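Local coordinates for uroporphyrinogen III synthase (Thermus thermophilus, PDB 1WCW), which probably catalyses the cyclisation of the linear tetrapyrrole hydroxymethylbilane to uroporphyrinogen III, a step in haem biosynthesis, at residues A[134-139]-A[155-160]; A[61-66]-A[87-92]; A[65-70]-A[95-100]; A[51-56]-A[81-86]. All coordinates share one frame; numbering follows the deposited sequence.

Contact 1 of 4, residues A[134-139]-A[155-160]; sequences AALQLY and YRVLPL
Ala134 opens a ladder of five backbone hydrogen bonds between 134-139 and 155-160: its N donates to Arg156 O at 2.8 Å and its O accepts from Leu158 N. Leu136 repeats the pattern, giving its N-H to Leu158 O and taking one from Leu160 N, this last bond being the most bent of the five at 150°. Leu138 N closes the ladder on Leu160 O at 2.9 Å. Pro159 fits without losing a rung, because Leu158 N and Leu160 N on either side of it are the donors. CA-H...O contacts lie between the rungs, for example Ala135 CA to Leu158 O at 3.3 Å.

Apolar contacts divide between the two faces. On one, Ala135 CB meets Leu160 CD1 at 3.8 Å, and Gln52 and Ala55 of helix 50-57 pack over the leucines. On the other, Leu136 CB approaches Val157 CG1 at 4.2 Å beneath helix 144-152. Leu138 CD1 reaches Pro159 CB at 3.8 Å. A chi1 of -56° puts Tyr155 CG beside its own backbone N and 3.8 Å from Ala134 CB, while the tyrosine hydroxyl bonds Pro128 O.

The in-register pairing is that of neighbouring parallel strands in a beta-alpha-beta unit, here strand 132-137, helix 144-152 and strand 155-167.

Contact 2 of 4, residues A[61-66]-A[87-92]; sequences DLFLAT and GPLAKA
Leu89 lays its CD2 methyl over one face of the Phe63 ring, displaced from the centre toward the rim. The methyl is nearest Phe63 CG, with Leu89 CD2 to Phe63 CG at 3.4 Å, and slightly farther from CD1, a CH-pi contact 24° off the ring normal. It also touches the root of the side chain, Leu89 CD2 to Phe63 CB being 3.8 Å. The CB bond of Phe63 is directed at the helix, and chi1 of 178° then sets CG, the ring atom nearest the methyl, anti to the backbone N. Leu89 starts differently: its CB bond runs past the strand, and the far end of the chain brings the methyl in.

Ala92, the first residue to leave the helix, directs its CB at the strand, 4.0 Å from Asp61 O and 4.3 Å from Phe63 CB. A water donates to Asp61 O at 2.9 Å and to Lys91 O at 3.3 Å, bridging the strand start and the helix end. Leu74 of helix 68-80 and Leu105 of helix 99-107 also pack on Phe63. An alanine at Phe63 would keep the CB contacts but would probably leave the Leu89 methyl without the ring face beneath it and open a gap toward Leu74 and Leu105.

Past Ala92 the chain enters strand 93-96, where Phe93 pairs with Asp61 and Phe63, so the contact belongs to a helical crossover between neighbouring parallel strands of an alpha/beta sheet.

Contact 3 of 4, residues A[65-70]-A[95-100]; sequences ATTGVG and LARGAK
Arg97 lays its guanidinium flat against Thr66, whose CB stands over the centre of one face, 3.9 Å from Arg97 CZ. The same group gives a weak bond from Arg97 NH2 to Thr66 O at 3.1 Å, with an N-H...O angle of 128°, and NH2 passes 3.7 Å from Thr67 CG2. A water accepts from Arg97 NE at 2.8 Å and returns a weak bond to Thr66 O. The chain is extended as far as CD, then bent at chi3 (60°), which turns NE back toward Thr66.

Behind this, the backbones pair as parallel strands: Ala65 N donates to Leu95 O at 2.9 Å and Arg97 N to Ala65 O at 2.8 Å. Farther out, Tyr139 OH and a bound glycerol share Arg97 NH1, and Gln137 O accepts from Thr66 OG1. Thr67 OG1 caps helix 68-80 by accepting from Gly70 N at 3.0 Å and also hydrogen-bonds Tyr163 OH. An alanine at Arg97 would probably leave Thr66 CB without the flat group packed on it and Tyr139 OH without this partner.

C-terminal ends of parallel strands giving way to helix N-termini are where alpha/beta domains commonly bind ligands; the glycerol, probably from the crystallisation liquor, may mark a pocket.

Contact 4 of 4, residues A[51-56]-A[81-86]; sequences DQVRAL and LGLDLE
Val53 places CG1 anti to its backbone N (chi1 -172°), which sets that methyl between Leu83 CD1 at 3.8 Å and Leu85 CD2 at 3.9 Å. Leu56, about one helical turn along, likewise holds CG anti to its N (chi1 173°), and its CD2 meets Leu85 CD2 at 4.0 Å. The three leucines facing them, Leu81, Leu83 and Leu85, hold CG anti to the carbonyl carbon, beside the backbone N; from such a CG, Leu81 CD1 comes in over the base of Val53, 3.7 Å from Val53 CB.

Leu85 stands at about a right angle to both Val53 and Leu56, its CD2 methyl touching the two in turn. Leu83 sits across the Arg54 chain, also at about a right angle: its CD1 lies 4.0 Å from Arg54 CG and its CD2 3.8 Å from Arg54 NH2. Arg54 is extended from CG to NE, so Leu83 meets it near both ends of the chain, and Arg50, a like charge, is close by.

Two helix-end features flank the leucines. Gly82, with positive phi (71°), forms a Schellman motif at the end of helix 68-80, and Asp84 OD1 caps helix 86-91 through Gly87 N. From helix 68-80, Leu74 packs against Val53 and Leu56.

Every close approach between helix 50-57 and the loop involves an aliphatic group, so the pair is held by shape and burial of methyls, while the charge of Arg54 stays at the margin.

Overall arrangement
Contacts 1, 2 and 3 all reach the mixed sheet and are largely buried; contact 4 is partly buried and lies farthest from the chain's centre. Strand 62-65 is common ground: it neighbours strand 132-137 of contact 1 and strand 93-96 of contact 3, and contact 2 shares Ala65 and Thr66 with contact 3. Chemistry follows position. Contact 1 is chiefly a backbone ladder, contact 3 turns from backbone pairing to polar side chains at the strand ends, contact 2 rests on a methyl over an aromatic ring between helix and strand, and contact 4 on aliphatic packing of a helix against a loop. Contacts 1 and 4 meet through Gln52 and Leu158; contacts 3 and 4 do not touch.

Contact 1 of 4, residues A[134-139]-A[155-160]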
loop_
_atom_site.group_PDB
_atom_site.type_symbol
_atom_site.label_atom_id
_atom_site.label_comp_id
_atom_site.label_asym_id
_atom_site.label_seq_id
_atom_site.Cartn_x
_atom_site.Cartn_y
_atom_site.Cartn_z
ATOM N N ALA A 134 19.021 3.049 11.904
ATOM C CA ALA A 134 17.774 2.338 11.563
ATOM C C ALA A 134 17.599 2.406 10.052
ATOM O O ALA A 134 17.410 3.475 9.466
ATOM C CB ALA A 134 16.549 2.982 12.257
ATOM N N ALA A 135 17.579 1.251 9.426
ATOM C CA ALA A 135 17.366 1.142 7.986
ATOM C C ALA A 135 15.870 1.033 7.770
ATOM O O ALA A 135 15.194 0.220 8.437
ATOM C CB ALA A 135 18.034 -0.105 7.474
ATOM N N LEU A 136 15.323 1.863 6.906
ATOM C CA LEU A 136 13.893 1.904 6.658
ATOM C C LEU A 136 13.657 1.609 5.185
ATOM O O LEU A 136 14.112 2.386 4.307
ATOM C CB LEU A 136 13.373 3.305 7.053
ATOM C CG LEU A 136 11.944 3.589 6.658
ATOM C CD1 LEU A 136 10.963 2.676 7.321
ATOM C CD2 LEU A 136 11.647 4.979 7.068
ATOM N N GLN A 137 12.946 0.556 4.877
ATOM C CA GLN A 137 12.630 0.245 3.490
ATOM C C GLN A 137 11.339 0.966 3.113
ATOM O O GLN A 137 10.302 0.808 3.779
ATOM C CB GLN A 137 12.432 -1.255 3.368
ATOM C CG GLN A 137 11.953 -1.729 1.976
ATOM C CD GLN A 137 10.436 -1.930 1.932
ATOM O OE1 GLN A 137 9.743 -1.406 1.027
ATOM N NE2 GLN A 137 9.942 -2.666 2.835
ATOM N N LEU A 138 11.400 1.774 2.049
ATOM C CA LEU A 138 10.310 2.606 1.518
ATOM C C LEU A 138 9.882 2.100 0.147
ATOM O O LEU A 138 10.473 1.180 -0.449
ATOM C CB LEU A 138 10.888 3.987 1.377
ATOM C CG LEU A 138 11.396 4.604 2.676
ATOM C CD1 LEU A 138 12.219 5.879 2.377
ATOM C CD2 LEU A 138 10.187 4.904 3.595
ATOM N N TYR A 139 8.795 2.693 -0.325
ATOM C CA TYR A 139 8.193 2.315 -1.590
ATOM C C TYR A 139 7.740 3.537 -2.402
ATOM O O TYR A 139 6.851 3.424 -3.230
ATOM C CB TYR A 139 7.056 1.364 -1.381
ATOM C CG TYR A 139 6.083 1.818 -0.351
ATOM C CD1 TYR A 139 5.003 2.666 -0.666
ATOM C CD2 TYR A 139 6.209 1.387 0.993
ATOM C CE1 TYR A 139 4.043 3.076 0.326
ATOM C CE2 TYR A 139 5.310 1.769 1.958
ATOM C CZ TYR A 139 4.215 2.618 1.618
ATOM O OH TYR A 139 3.288 2.968 2.524
ATOM N N TYR A 155 17.751 7.055 16.502
ATOM C CA TYR A 155 18.475 6.543 15.366
ATOM C C TYR A 155 18.711 7.531 14.231
ATOM O O TYR A 155 17.920 8.434 13.984
ATOM C CB TYR A 155 17.660 5.378 14.731
ATOM C CG TYR A 155 17.343 4.268 15.694
ATOM C CD1 TYR A 155 16.095 4.211 16.308
ATOM C CD2 TYR A 155 18.276 3.314 15.998
ATOM C CE1 TYR A 155 15.784 3.211 17.212
ATOM C CE2 TYR A 155 18.000 2.300 16.913
ATOM C CZ TYR A 155 16.735 2.275 17.516
ATOM O OH TYR A 155 16.468 1.277 18.453
ATOM N N ARG A 156 19.807 7.266 13.555
ATOM C CA ARG A 156 20.043 7.910 12.276
ATOM C C ARG A 156 19.251 7.020 11.238
ATOM O O ARG A 156 19.452 5.777 11.239
ATOM C CB ARG A 156 21.497 7.875 11.895
ATOM C CG ARG A 156 21.790 8.506 10.519
ATOM C CD ARG A 156 23.316 8.541 10.236
ATOM N NE ARG A 156 23.914 7.200 10.278
ATOM C CZ ARG A 156 25.217 6.916 10.233
ATOM N NH1 ARG A 156 25.620 5.646 10.267
ATOM N NH2 ARG A 156 26.125 7.885 10.164
ATOM N N VAL A 157 18.468 7.630 10.382
ATOM C CA VAL A 157 17.662 6.859 9.403
ATOM C C VAL A 157 18.436 6.610 8.115
ATOM O O VAL A 157 19.024 7.557 7.555
ATOM C CB VAL A 157 16.336 7.550 9.092
ATOM C CG1 VAL A 157 15.547 6.756 8.009
ATOM C CG2 VAL A 157 15.487 7.599 10.363
ATOM N N LEU A 158 18.479 5.342 7.661
ATOM C CA LEU A 158 19.132 4.959 6.390
ATOM C C LEU A 158 17.961 4.522 5.494
ATOM O O LEU A 158 17.433 3.452 5.653
ATOM C CB LEU A 158 20.120 3.839 6.677
ATOM C CG LEU A 158 20.672 3.150 5.411
ATOM C CD1 LEU A 158 21.574 4.127 4.624
ATOM C CD2 LEU A 158 21.431 1.956 5.839
ATOM N N PRO A 159 17.511 5.373 4.571
ATOM C CA PRO A 159 16.396 5.010 3.723
ATOM C C PRO A 159 16.837 4.041 2.626
ATOM O O PRO A 159 17.933 4.224 2.062
ATOM C CB PRO A 159 15.946 6.357 3.164
ATOM C CG PRO A 159 17.265 7.114 3.072
ATOM C CD PRO A 159 18.032 6.738 4.274
ATOM N N LEU A 160 15.982 3.096 2.271
ATOM C CA LEU A 160 16.271 2.167 1.166
ATOM C C LEU A 160 15.024 2.080 0.349
ATOM O O LEU A 160 14.019 1.599 0.816
ATOM C CB LEU A 160 16.610 0.777 1.706
ATOM C CG LEU A 160 17.885 0.702 2.581
ATOM C CD1 LEU A 160 17.665 -0.288 3.706
ATOM C CD2 LEU A 160 19.079 0.239 1.747
#

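Contact 2 of 4, residues A[61-66]-A[87-92]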
loop_
_atom_site.group_PDB
_atom_site.type_symbol
_atom_site.label_atom_id
_atom_site.label_comp_id
_atom_site.label_asym_id
_atom_site.label_seq_id
_atom_site.Cartn_x
_atom_site.Cartn_y
_atom_site.Cartn_z
ATOM N N ASP A 61 21.357 -1.212 13.404
ATOM C CA ASP A 61 20.791 -1.668 14.671
ATOM C C ASP A 61 19.368 -2.096 14.550
ATOM O O ASP A 61 18.921 -2.986 15.264
ATOM C CB ASP A 61 20.961 -0.519 15.652
ATOM C CG ASP A 61 22.403 -0.215 15.838
ATOM O OD1 ASP A 61 23.067 -1.043 16.485
ATOM O OD2 ASP A 61 22.891 0.778 15.230
ATOM N N LEU A 62 18.665 -1.484 13.608
ATOM C CA LEU A 62 17.262 -1.777 13.412
ATOM C C LEU A 62 16.982 -1.767 11.916
ATOM O O LEU A 62 17.542 -0.965 11.159
ATOM C CB LEU A 62 16.416 -0.717 14.127
ATOM C CG LEU A 62 14.907 -0.880 14.178
ATOM C CD1 LEU A 62 14.398 -0.205 15.474
ATOM C CD2 LEU A 62 14.292 -0.314 12.988
ATOM N N PHE A 63 16.119 -2.676 11.507
ATOM C CA PHE A 63 15.652 -2.751 10.131
ATOM C C PHE A 63 14.137 -2.769 10.159
ATOM O O PHE A 63 13.509 -3.604 10.778
ATOM C CB PHE A 63 16.176 -4.037 9.443
ATOM C CG PHE A 63 15.682 -4.187 8.005
ATOM C CD1 PHE A 63 16.167 -3.354 6.986
ATOM C CD2 PHE A 63 14.696 -5.100 7.690
ATOM C CE1 PHE A 63 15.626 -3.447 5.654
ATOM C CE2 PHE A 63 14.184 -5.195 6.395
ATOM C CZ PHE A 63 14.625 -4.386 5.401
ATOM N N LEU A 64 13.526 -1.835 9.454
ATOM C CA LEU A 64 12.094 -1.709 9.382
ATOM C C LEU A 64 11.603 -1.954 7.937
ATOM O O LEU A 64 11.910 -1.131 7.003
ATOM C CB LEU A 64 11.663 -0.338 9.895
ATOM C CG LEU A 64 10.183 -0.159 10.323
ATOM C CD1 LEU A 64 10.117 1.157 11.078
ATOM C CD2 LEU A 64 9.202 -0.169 9.159
ATOM N N ALA A 65 10.900 -3.053 7.749
ATOM C CA ALA A 65 10.335 -3.406 6.453
ATOM C C ALA A 65 8.887 -2.956 6.377
ATOM O O ALA A 65 8.119 -3.285 7.283
ATOM C CB ALA A 65 10.369 -4.948 6.278
ATOM N N THR A 66 8.517 -2.332 5.258
ATOM C CA THR A 66 7.157 -1.906 5.077
ATOM C C THR A 66 6.412 -2.756 4.103
ATOM O O THR A 66 5.175 -2.887 4.268
ATOM C CB THR A 66 7.074 -0.433 4.631
ATOM O OG1 THR A 66 7.816 -0.235 3.403
ATOM C CG2 THR A 66 7.623 0.507 5.705
ATOM N N GLY A 87 23.716 -11.428 6.820
ATOM C CA GLY A 87 24.446 -11.319 8.067
ATOM C C GLY A 87 24.007 -10.087 8.863
ATOM O O GLY A 87 23.628 -10.161 10.025
ATOM N N PRO A 88 24.119 -8.883 8.284
ATOM C CA PRO A 88 23.720 -7.647 8.975
ATOM C C PRO A 88 22.245 -7.701 9.398
ATOM O O PRO A 88 21.871 -7.296 10.504
ATOM C CB PRO A 88 23.944 -6.562 7.933
ATOM C CG PRO A 88 25.004 -7.163 7.047
ATOM C CD PRO A 88 24.801 -8.628 7.001
ATOM N N LEU A 89 21.388 -8.172 8.520
ATOM C CA LEU A 89 19.970 -8.266 8.868
ATOM C C LEU A 89 19.694 -9.252 10.001
ATOM O O LEU A 89 18.808 -9.012 10.852
ATOM C CB LEU A 89 19.099 -8.600 7.662
ATOM C CG LEU A 89 19.023 -7.417 6.660
ATOM C CD1 LEU A 89 18.426 -7.923 5.349
ATOM C CD2 LEU A 89 18.253 -6.302 7.197
ATOM N N ALA A 90 20.489 -10.314 10.072
ATOM C CA ALA A 90 20.297 -11.296 11.156
ATOM C C ALA A 90 20.615 -10.683 12.498
ATOM O O ALA A 90 19.970 -11.026 13.524
ATOM C CB ALA A 90 21.198 -12.464 10.930
ATOM N N LYS A 91 21.588 -9.780 12.513
ATOM C CA LYS A 91 21.971 -9.149 13.759
ATOM C C LYS A 91 21.043 -7.986 14.144
ATOM O O LYS A 91 20.894 -7.671 15.332
ATOM C CB LYS A 91 23.412 -8.664 13.680
ATOM C CG LYS A 91 24.389 -9.862 13.507
ATOM C CD LYS A 91 25.824 -9.437 13.303
ATOM C CE LYS A 91 26.736 -10.653 13.155
ATOM N NZ LYS A 91 28.179 -10.249 13.243
ATOM N N ALA A 92 20.384 -7.355 13.179
ATOM C CA ALA A 92 19.537 -6.250 13.489
ATOM C C ALA A 92 18.210 -6.678 14.186
ATOM O O ALA A 92 17.763 -7.815 14.031
ATOM C CB ALA A 92 19.190 -5.538 12.158
HETATM O O HOH W 1 20.651 -4.780 16.827
#

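Contact 3 of 4, residues A[65-70]-A[95-100]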
loop_
_atom_site.group_PDB
_atom_site.type_symbol
_atom_site.label_atom_id
_atom_site.label_comp_id
_atom_site.label_asym_id
_atom_site.label_seq_id
_atom_site.Cartn_x
_atom_site.Cartn_y
_atom_site.Cartn_z
ATOM N N ALA A 65 10.900 -3.053 7.749
ATOM C CA ALA A 65 10.335 -3.406 6.453
ATOM C C ALA A 65 8.887 -2.956 6.377
ATOM O O ALA A 65 8.119 -3.285 7.283
ATOM C CB ALA A 65 10.369 -4.948 6.278
ATOM N N THR A 66 8.517 -2.332 5.258
ATOM C CA THR A 66 7.157 -1.906 5.077
ATOM C C THR A 66 6.412 -2.756 4.103
ATOM O O THR A 66 5.175 -2.887 4.268
ATOM C CB THR A 66 7.074 -0.433 4.631
ATOM O OG1 THR A 66 7.816 -0.235 3.403
ATOM C CG2 THR A 66 7.623 0.507 5.705
ATOM N N THR A 67 7.059 -3.383 3.121
ATOM C CA THR A 67 6.356 -4.209 2.173
ATOM C C THR A 67 7.108 -5.498 1.855
ATOM O O THR A 67 8.369 -5.589 1.979
ATOM C CB THR A 67 6.079 -3.476 0.859
ATOM O OG1 THR A 67 7.322 -3.181 0.183
ATOM C CG2 THR A 67 5.354 -2.157 1.103
ATOM N N GLY A 68 6.356 -6.535 1.446
ATOM C CA GLY A 68 6.977 -7.804 1.089
ATOM C C GLY A 68 7.792 -7.638 -0.159
ATOM O O GLY A 68 8.909 -8.182 -0.235
ATOM N N VAL A 69 7.236 -6.939 -1.141
ATOM C CA VAL A 69 7.933 -6.657 -2.390
ATOM C C VAL A 69 9.261 -5.959 -2.091
ATOM O O VAL A 69 10.297 -6.283 -2.679
ATOM C CB VAL A 69 7.086 -5.756 -3.333
ATOM C CG1 VAL A 69 7.896 -5.347 -4.562
ATOM C CG2 VAL A 69 5.860 -6.544 -3.762
ATOM N N GLY A 70 9.241 -5.008 -1.176
ATOM C CA GLY A 70 10.453 -4.283 -0.848
ATOM C C GLY A 70 11.524 -5.134 -0.209
ATOM O O GLY A 70 12.725 -4.959 -0.529
ATOM N N LEU A 95 11.744 -5.208 12.344
ATOM C CA LEU A 95 10.332 -4.901 12.432
ATOM C C LEU A 95 9.631 -4.987 11.110
ATOM O O LEU A 95 10.219 -4.588 10.067
ATOM C CB LEU A 95 10.121 -3.499 12.925
ATOM C CG LEU A 95 10.529 -3.233 14.354
ATOM C CD1 LEU A 95 10.426 -1.771 14.654
ATOM C CD2 LEU A 95 9.645 -4.061 15.356
ATOM N N ALA A 96 8.423 -5.505 11.073
ATOM C CA ALA A 96 7.641 -5.495 9.809
ATOM C C ALA A 96 6.396 -4.699 10.087
ATOM O O ALA A 96 5.738 -4.851 11.111
ATOM C CB ALA A 96 7.324 -6.881 9.430
ATOM N N ARG A 97 6.051 -3.799 9.175
ATOM C CA ARG A 97 4.862 -2.982 9.366
ATOM C C ARG A 97 3.600 -3.843 9.390
ATOM O O ARG A 97 2.684 -3.524 10.153
ATOM C CB ARG A 97 4.756 -1.942 8.240
ATOM C CG ARG A 97 3.575 -0.992 8.414
ATOM C CD ARG A 97 3.500 0.028 7.257
ATOM N NE ARG A 97 3.346 -0.582 5.954
ATOM C CZ ARG A 97 3.192 0.101 4.812
ATOM N NH1 ARG A 97 3.140 1.411 4.831
ATOM N NH2 ARG A 97 3.158 -0.586 3.688
ATOM N N GLY A 98 3.555 -4.916 8.618
ATOM C CA GLY A 98 2.350 -5.740 8.549
ATOM C C GLY A 98 2.692 -7.136 8.100
ATOM O O GLY A 98 3.861 -7.468 7.907
ATOM N N ALA A 99 1.651 -7.949 7.876
ATOM C CA ALA A 99 1.818 -9.328 7.487
ATOM C C ALA A 99 2.585 -9.618 6.237
ATOM O O ALA A 99 3.300 -10.610 6.214
ATOM C CB ALA A 99 0.448 -9.994 7.388
ATOM N N LYS A 100 2.436 -8.812 5.211
ATOM C CA LYS A 100 3.160 -9.096 3.974
ATOM C C LYS A 100 4.667 -8.923 4.123
ATOM O O LYS A 100 5.453 -9.758 3.662
ATOM C CB LYS A 100 2.657 -8.248 2.826
ATOM C CG LYS A 100 1.237 -8.673 2.413
ATOM C CD LYS A 100 0.617 -7.641 1.516
ATOM C CE LYS A 100 -0.792 -8.085 1.087
ATOM N NZ LYS A 100 -1.435 -7.155 0.094
HETATM O O HOH W 2 2.330 -3.240 5.918
#

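Contact 4 of 4, residues A[51-56]-A[81-86]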
loop_
_atom_site.group_PDB
_atom_site.type_symbol
_atom_site.label_atom_id
_atom_site.label_comp_id
_atom_site.label_asym_id
_atom_site.label_seq_id
_atom_site.Cartn_x
_atom_site.Cartn_y
_atom_site.Cartn_z
ATOM N N ASP A 51 24.671 2.880 -2.919
ATOM C CA ASP A 51 25.300 3.541 -1.788
ATOM C C ASP A 51 24.558 3.162 -0.455
ATOM O O ASP A 51 25.188 2.874 0.574
ATOM C CB ASP A 51 25.160 5.054 -2.100
ATOM C CG ASP A 51 24.052 5.311 -3.208
ATOM O OD1 ASP A 51 24.240 4.952 -4.408
ATOM O OD2 ASP A 51 22.960 5.837 -2.887
ATOM N N GLN A 52 23.232 3.135 -0.558
ATOM C CA GLN A 52 22.398 2.805 0.605
ATOM C C GLN A 52 22.523 1.318 0.946
ATOM O O GLN A 52 22.573 0.965 2.113
ATOM C CB GLN A 52 20.948 3.088 0.303
ATOM C CG GLN A 52 20.669 4.524 -0.239
ATOM C CD GLN A 52 21.210 5.606 0.640
ATOM O OE1 GLN A 52 20.835 5.732 1.816
ATOM N NE2 GLN A 52 22.085 6.443 0.066
ATOM N N VAL A 53 22.600 0.462 -0.085
ATOM C CA VAL A 53 22.729 -0.982 0.155
ATOM C C VAL A 53 24.082 -1.284 0.782
ATOM O O VAL A 53 24.193 -2.101 1.710
ATOM C CB VAL A 53 22.521 -1.797 -1.142
ATOM C CG1 VAL A 53 22.484 -3.296 -0.715
ATOM C CG2 VAL A 53 21.155 -1.471 -1.809
ATOM N N ARG A 54 25.133 -0.607 0.310
ATOM C CA ARG A 54 26.473 -0.802 0.912
ATOM C C ARG A 54 26.493 -0.404 2.398
ATOM O O ARG A 54 27.091 -1.090 3.241
ATOM C CB ARG A 54 27.526 0.036 0.173
ATOM C CG ARG A 54 27.831 -0.486 -1.216
ATOM C CD ARG A 54 28.846 0.420 -1.953
ATOM N NE ARG A 54 29.355 -0.245 -3.146
ATOM C CZ ARG A 54 30.026 -1.402 -3.141
ATOM N NH1 ARG A 54 30.437 -1.928 -4.287
ATOM N NH2 ARG A 54 30.299 -2.031 -1.997
ATOM N N ALA A 55 25.792 0.699 2.686
ATOM C CA ALA A 55 25.694 1.144 4.064
ATOM C C ALA A 55 24.985 0.088 4.917
ATOM O O ALA A 55 25.396 -0.213 6.064
ATOM C CB ALA A 55 24.973 2.490 4.153
ATOM N N LEU A 56 23.863 -0.451 4.400
ATOM C CA LEU A 56 23.184 -1.507 5.142
ATOM C C LEU A 56 24.130 -2.700 5.377
ATOM O O LEU A 56 24.127 -3.345 6.456
ATOM C CB LEU A 56 21.947 -1.972 4.353
ATOM C CG LEU A 56 21.207 -3.163 4.861
ATOM C CD1 LEU A 56 20.647 -2.849 6.254
ATOM C CD2 LEU A 56 20.057 -3.486 3.877
ATOM N N LEU A 81 24.757 -6.730 -6.158
ATOM C CA LEU A 81 25.912 -5.952 -5.824
ATOM C C LEU A 81 27.004 -6.797 -5.202
ATOM O O LEU A 81 28.078 -6.293 -4.864
ATOM C CB LEU A 81 25.478 -4.828 -4.836
ATOM C CG LEU A 81 24.589 -3.795 -5.504
ATOM C CD1 LEU A 81 24.011 -2.770 -4.430
ATOM C CD2 LEU A 81 25.382 -2.940 -6.507
ATOM N N GLY A 82 26.807 -8.088 -4.991
ATOM C CA GLY A 82 27.849 -8.859 -4.351
ATOM C C GLY A 82 28.019 -8.538 -2.881
ATOM O O GLY A 82 29.128 -8.635 -2.349
ATOM N N LEU A 83 26.913 -8.244 -2.178
ATOM C CA LEU A 83 26.985 -7.890 -0.778
ATOM C C LEU A 83 26.247 -8.886 0.078
ATOM O O LEU A 83 25.277 -9.484 -0.337
ATOM C CB LEU A 83 26.372 -6.514 -0.587
ATOM C CG LEU A 83 27.048 -5.326 -1.223
ATOM C CD1 LEU A 83 26.145 -4.113 -1.090
ATOM C CD2 LEU A 83 28.420 -5.071 -0.580
ATOM N N ASP A 84 26.736 -9.078 1.290
ATOM C CA ASP A 84 26.062 -9.933 2.207
ATOM C C ASP A 84 25.137 -9.085 3.076
ATOM O O ASP A 84 25.599 -8.266 3.910
ATOM C CB ASP A 84 27.075 -10.662 3.091
ATOM C CG ASP A 84 26.439 -11.262 4.312
ATOM O OD1 ASP A 84 25.294 -11.759 4.210
ATOM O OD2 ASP A 84 27.096 -11.262 5.376
ATOM N N LEU A 85 23.827 -9.260 2.834
ATOM C CA LEU A 85 22.825 -8.535 3.635
ATOM C C LEU A 85 22.237 -9.450 4.688
ATOM O O LEU A 85 21.728 -8.965 5.708
ATOM C CB LEU A 85 21.723 -8.010 2.718
ATOM C CG LEU A 85 22.159 -6.990 1.676
ATOM C CD1 LEU A 85 20.904 -6.474 0.976
ATOM C CD2 LEU A 85 22.904 -5.823 2.265
ATOM N N GLU A 86 22.299 -10.751 4.494
ATOM C CA GLU A 86 21.694 -11.643 5.491
ATOM C C GLU A 86 22.383 -11.557 6.829
ATOM O O GLU A 86 21.714 -11.587 7.875
ATOM C CB GLU A 86 21.697 -13.110 5.000
ATOM C CG GLU A 86 20.902 -13.291 3.713
ATOM C CD GLU A 86 20.878 -14.737 3.213
ATOM O OE1 GLU A 86 20.249 -15.583 3.871
ATOM O OE2 GLU A 86 21.487 -15.032 2.166
#